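Local atomic coordinates of sulfur carrier protein CysO (Mycobacterium tuberculosis, PDB entry 3DWG), a protein that probably serves, in its thiocarboxylated form, as the sulfur donor in the CysM-dependent pathway of cysteine biosynthesis. Residues C[6-9]-C[10-13]; C[26-29]-C[30-34]. All blocks are in the same frame, centred on the assembly; numbering follows the deposited sequence.

Contact 1 of 2, residues C[6-9]-C[10-13]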
ATOM      1  N   SER C   6      -4.941 -32.198   4.400  1.00 19.84           N
ATOM      2  CA  SER C   6      -4.446 -31.751   3.096  1.00 18.79           C
ATOM      3  C   SER C   6      -3.012 -32.215   2.955  1.00 19.08           C
ATOM      4  O   SER C   6      -2.114 -31.875   3.789  1.00 19.24           O
ATOM      5  CB  SER C   6      -4.567 -30.222   2.971  1.00 19.62           C
ATOM      6  OG  SER C   6      -3.718 -29.669   1.979  1.00 21.70           O
ATOM      7  N   ILE C   7      -2.760 -32.928   1.852  1.00 18.78           N
ATOM      8  CA  ILE C   7      -1.496 -33.522   1.602  1.00 19.08           C
ATOM      9  C   ILE C   7      -0.757 -32.735   0.501  1.00 19.83           C
ATOM     10  O   ILE C   7      -1.264 -32.624  -0.624  1.00 20.75           O
ATOM     11  CB  ILE C   7      -1.676 -35.016   1.134  1.00 19.56           C
ATOM     12  CG1 ILE C   7      -2.595 -35.793   2.107  1.00 19.23           C
ATOM     13  CG2 ILE C   7      -0.338 -35.604   0.867  1.00 20.03           C
ATOM     14  CD1 ILE C   7      -1.957 -36.070   3.474  1.00 19.99           C
ATOM     15  N   PRO C   8       0.431 -32.215   0.819  1.00 19.70           N
ATOM     16  CA  PRO C   8       1.163 -31.438  -0.174  1.00 20.39           C
ATOM     17  C   PRO C   8       1.672 -32.349  -1.271  1.00 21.68           C
ATOM     18  O   PRO C   8       1.788 -33.570  -1.111  1.00 21.73           O
ATOM     19  CB  PRO C   8       2.323 -30.817   0.626  1.00 21.16           C
ATOM     20  CG  PRO C   8       2.576 -31.884   1.734  1.00 19.48           C
ATOM     21  CD  PRO C   8       1.180 -32.331   2.099  1.00 19.44           C
ATOM     22  N   THR C   9       1.997 -31.761  -2.415  1.00 21.18           N
ATOM     23  CA  THR C   9       2.393 -32.566  -3.583  0.50 22.62           C
ATOM     24  C   THR C   9       3.530 -33.532  -3.297  1.00 22.88           C
ATOM     25  O   THR C   9       3.506 -34.687  -3.755  1.00 24.07           O
ATOM     26  CB  THR C   9       2.682 -31.613  -4.767  0.50 22.72           C
ATOM     27  OG1 THR C   9       1.454 -30.966  -5.072  0.50 21.27           O
ATOM     28  CG2 THR C   9       3.156 -32.377  -6.016  0.50 22.24           C
ATOM     29  N   ILE C  10       4.525 -33.085  -2.531  1.00 23.09           N
ATOM     30  CA  ILE C  10       5.697 -33.896  -2.239  1.00 24.72           C
ATOM     31  C   ILE C  10       5.379 -35.209  -1.480  1.00 24.63           C
ATOM     32  O   ILE C  10       6.122 -36.177  -1.600  1.00 25.99           O
ATOM     33  CB  ILE C  10       6.753 -33.062  -1.541  1.00 26.27           C
ATOM     34  CG1 ILE C  10       8.071 -33.798  -1.491  1.00 29.87           C
ATOM     35  CG2 ILE C  10       6.265 -32.579  -0.135  1.00 23.73           C
ATOM     36  CD1 ILE C  10       9.162 -33.039  -0.776  1.00 33.62           C
ATOM     37  N   LEU C  11       4.265 -35.236  -0.763  1.00 24.13           N
ATOM     38  CA  LEU C  11       3.914 -36.444   0.010  1.00 24.04           C
ATOM     39  C   LEU C  11       2.848 -37.307  -0.619  1.00 25.59           C
ATOM     40  O   LEU C  11       2.456 -38.372  -0.063  1.00 24.15           O
ATOM     41  CB  LEU C  11       3.475 -36.075   1.432  1.00 23.57           C
ATOM     42  CG  LEU C  11       4.524 -35.385   2.300  1.00 24.47           C
ATOM     43  CD1 LEU C  11       3.849 -35.028   3.612  1.00 28.79           C
ATOM     44  CD2 LEU C  11       5.719 -36.359   2.475  1.00 27.41           C
ATOM     45  N   ARG C  12       2.334 -36.867  -1.770  1.00 24.41           N
ATOM     46  CA  ARG C  12       1.239 -37.596  -2.415  1.00 25.07           C
ATOM     47  C   ARG C  12       1.596 -38.998  -2.969  1.00 25.43           C
ATOM     48  O   ARG C  12       0.704 -39.812  -3.185  1.00 25.59           O
ATOM     49  CB  ARG C  12       0.627 -36.712  -3.492  1.00 25.52           C
ATOM     50  CG  ARG C  12      -0.273 -35.633  -2.905  1.00 24.56           C
ATOM     51  CD  ARG C  12      -0.820 -34.688  -3.993  1.00 22.80           C
ATOM     52  NE  ARG C  12      -1.096 -33.394  -3.379  1.00 25.61           N
ATOM     53  CZ  ARG C  12      -1.401 -32.279  -4.021  1.00 28.19           C
ATOM     54  NH1 ARG C  12      -1.514 -32.291  -5.338  1.00 25.06           N
ATOM     55  NH2 ARG C  12      -1.603 -31.157  -3.326  1.00 24.28           N
ATOM     56  N   PRO C  13       2.875 -39.270  -3.206  1.00 25.90           N
ATOM     57  CA  PRO C  13       3.185 -40.672  -3.527  1.00 27.92           C
ATOM     58  C   PRO C  13       2.843 -41.639  -2.396  1.00 29.19           C
ATOM     59  O   PRO C  13       2.779 -42.860  -2.643  1.00 32.22           O
ATOM     60  CB  PRO C  13       4.700 -40.642  -3.684  1.00 27.85           C
ATOM     61  CG  PRO C  13       4.969 -39.276  -4.225  1.00 27.96           C
ATOM     62  CD  PRO C  13       4.089 -38.438  -3.310  1.00 27.36           C
TER
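R12 folds its side chain back along I7, the two chains running in opposite directions, with R12 CG 3.8 Å from I7 CG2. The same methyl lies 3.9 Å from L11 CB, I7 and L11 crossing at about a right angle. With its chain extended from CG to NE (chi3 -153°), R12 brings the guanidinium edge to the carbonyl of I7. There two nitrogens grip one oxygen side-on: R12 NE donates to I7 O at 2.9 Å and R12 NH2 to the same oxygen at 3.1 Å. The NE bond is the straighter, 158° at the hydrogen against 140°. I7 O lies almost in the guanidinium plane, and two bonds to one atom fix the rotation of that group. T9 OG1 sits over one face, 3.2 Å above the R12 guanidinium plane and offset toward its rim. Outside residues 6-13, R12 NH1 makes a salt bridge to an acidic side chain of another protein chain. Residues 6-13 run from the last residue of strand 3-6 of the ubiquitin-like beta-grasp fold into the connection to strand 20-23. Their 3-10 turns are defined by successive i to i+3 bonds, L11 N to P8 O at 3.0 Å and R12 N to T9 O at 3.2 Å. P8 meets L11 through the CG-CD side of its ring, while I86 of strand 83-88 touches both residues.

Contact 2 of 2, residues C[26-29]-C[30-34]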
ATOM      1  N   ASP C  26      -7.682 -37.997  18.096  1.00 24.69           N
ATOM      2  CA  ASP C  26      -8.048 -36.872  18.930  1.00 23.99           C
ATOM      3  C   ASP C  26      -6.897 -35.944  19.256  1.00 21.93           C
ATOM      4  O   ASP C  26      -7.082 -34.962  20.019  1.00 22.62           O
ATOM      5  CB  ASP C  26      -8.768 -37.328  20.223  1.00 25.27           C
ATOM      6  CG  ASP C  26      -7.948 -38.224  21.066  1.00 28.46           C
ATOM      7  OD1 ASP C  26      -6.750 -38.439  20.802  1.00 27.87           O
ATOM      8  OD2 ASP C  26      -8.517 -38.699  22.071  1.00 36.98           O
ATOM      9  N   THR C  27      -5.725 -36.270  18.695  1.00 20.99           N
ATOM     10  CA  THR C  27      -4.545 -35.396  18.747  1.00 19.62           C
ATOM     11  C   THR C  27      -3.862 -35.450  17.368  1.00 18.77           C
ATOM     12  O   THR C  27      -4.112 -36.374  16.585  1.00 18.96           O
ATOM     13  CB  THR C  27      -3.500 -35.825  19.794  1.00 21.89           C
ATOM     14  OG1 THR C  27      -2.939 -37.069  19.362  1.00 19.65           O
ATOM     15  CG2 THR C  27      -4.129 -35.900  21.228  1.00 21.57           C
ATOM     16  N   LEU C  28      -3.011 -34.457  17.071  1.00 19.33           N
ATOM     17  CA  LEU C  28      -2.188 -34.571  15.862  1.00 18.73           C
ATOM     18  C   LEU C  28      -1.404 -35.881  15.766  1.00 18.44           C
ATOM     19  O   LEU C  28      -1.406 -36.544  14.712  1.00 18.90           O
ATOM     20  CB  LEU C  28      -1.262 -33.374  15.671  1.00 17.55           C
ATOM     21  CG  LEU C  28      -0.299 -33.448  14.483  1.00 20.66           C
ATOM     22  CD1 LEU C  28      -1.006 -33.536  13.102  1.00 21.03           C
ATOM     23  CD2 LEU C  28       0.675 -32.236  14.545  1.00 20.67           C
ATOM     24  N   GLY C  29      -0.797 -36.292  16.880  1.00 18.84           N
ATOM     25  CA  GLY C  29      -0.062 -37.581  16.858  1.00 19.10           C
ATOM     26  C   GLY C  29      -0.969 -38.753  16.490  1.00 18.57           C
ATOM     27  O   GLY C  29      -0.545 -39.650  15.743  1.00 19.01           O
ATOM     28  N   ALA C  30      -2.226 -38.742  16.956  1.00 19.26           N
ATOM     29  CA  ALA C  30      -3.223 -39.769  16.612  1.00 18.77           C
ATOM     30  C   ALA C  30      -3.588 -39.705  15.131  1.00 20.21           C
ATOM     31  O   ALA C  30      -3.760 -40.712  14.436  1.00 20.26           O
ATOM     32  CB  ALA C  30      -4.426 -39.668  17.485  1.00 19.49           C
ATOM     33  N   VAL C  31      -3.702 -38.470  14.625  1.00 18.13           N
ATOM     34  CA  VAL C  31      -3.990 -38.386  13.183  1.00 19.08           C
ATOM     35  C   VAL C  31      -2.814 -38.907  12.370  1.00 18.13           C
ATOM     36  O   VAL C  31      -3.038 -39.630  11.370  1.00 18.86           O
ATOM     37  CB  VAL C  31      -4.288 -36.921  12.818  1.00 17.94           C
ATOM     38  CG1 VAL C  31      -4.170 -36.693  11.270  1.00 19.14           C
ATOM     39  CG2 VAL C  31      -5.658 -36.536  13.315  1.00 18.95           C
ATOM     40  N   ILE C  32      -1.583 -38.584  12.764  1.00 17.96           N
ATOM     41  CA  ILE C  32      -0.394 -39.075  12.090  1.00 18.84           C
ATOM     42  C   ILE C  32      -0.319 -40.607  12.166  1.00 20.29           C
ATOM     43  O   ILE C  32       0.076 -41.280  11.217  1.00 22.04           O
ATOM     44  CB  ILE C  32       0.864 -38.389  12.585  1.00 17.50           C
ATOM     45  CG1 ILE C  32       0.874 -36.896  12.147  1.00 18.13           C
ATOM     46  CG2 ILE C  32       2.147 -39.107  12.101  1.00 20.47           C
ATOM     47  CD1 ILE C  32       2.024 -36.091  12.791  1.00 19.24           C
ATOM     48  N   SER C  33      -0.739 -41.152  13.324  1.00 20.07           N
ATOM     49  CA  SER C  33      -0.736 -42.628  13.469  1.00 20.77           C
ATOM     50  C   SER C  33      -1.708 -43.293  12.518  1.00 20.53           C
ATOM     51  O   SER C  33      -1.373 -44.321  11.906  1.00 21.55           O
ATOM     52  CB  SER C  33      -1.149 -42.976  14.887  1.00 20.80           C
ATOM     53  OG  SER C  33      -1.003 -44.408  15.038  1.00 23.90           O
ATOM     54  N   ASP C  34      -2.885 -42.704  12.401  1.00 22.81           N
ATOM     55  CA  ASP C  34      -3.954 -43.178  11.537  1.00 21.96           C
ATOM     56  C   ASP C  34      -3.504 -43.032  10.089  1.00 23.74           C
ATOM     57  O   ASP C  34      -3.670 -43.953   9.283  1.00 24.14           O
ATOM     58  CB  ASP C  34      -5.249 -42.395  11.770  1.00 24.01           C
ATOM     59  CG  ASP C  34      -6.412 -43.007  11.053  1.00 25.28           C
ATOM     60  OD1 ASP C  34      -6.774 -44.185  11.383  1.00 30.08           O
ATOM     61  OD2 ASP C  34      -6.996 -42.388  10.145  1.00 27.96           O
TER
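Residues 28-34 belong to alpha helix 28-38, and three successive i to i+4 bonds show it across the junction of 26-29 with 30-34. V31 N donates to T27 O at 2.9 Å, I32 N to L28 O at 2.8 Å and S33 N to G29 O at 2.9 Å. The first two donors sit close to the extension of the carbonyl bond, the usual alpha-helical geometry. T27 occupies the N-cap. Its OG1 stands between the backbone N and the carbonyl carbon (chi1 67°), a setting that swings the oxygen over the open helix end, where T27 OG1 accepts from A30 N at 3.0 Å with an angle of 157° at the hydrogen. The same T27 oxygen is 3.5 Å from A30 CB. L28 and I32, one turn apart, share a buried face: L28 CG lies 3.9 Å from I32 CD1, the two chains running at a slant to each other. Helix 28-38 packs on the sheet of the beta-grasp fold; V31 reaches V3 and V5 of strand 3-6, and I32 meets L46 of helix 42-46. The hydroxyl of T27 satisfies a first-turn amide that has no helical carbonyl at i-4 to bind, while L28, V31 and I32 bury hydrocarbon against the core.

How the contacts relate
Contact 1 comes first along the chain, starting at the last residue of strand 3-6 and running into the connection to strand 20-23; contact 2 follows strand 20-23 and opens helix 28-38. Their centres are about 17 Å apart and their nearest atoms about 8 Å, so they do not touch. Helix 42-46 links them indirectly, L46 being a neighbour of both L11 in contact 1 and I32 in contact 2. This is consistent with both bordering the same core, from opposite sides of the chain's centre. Contact 1 also touches another protein chain, whereas no other chain of the assembly reaches contact 2.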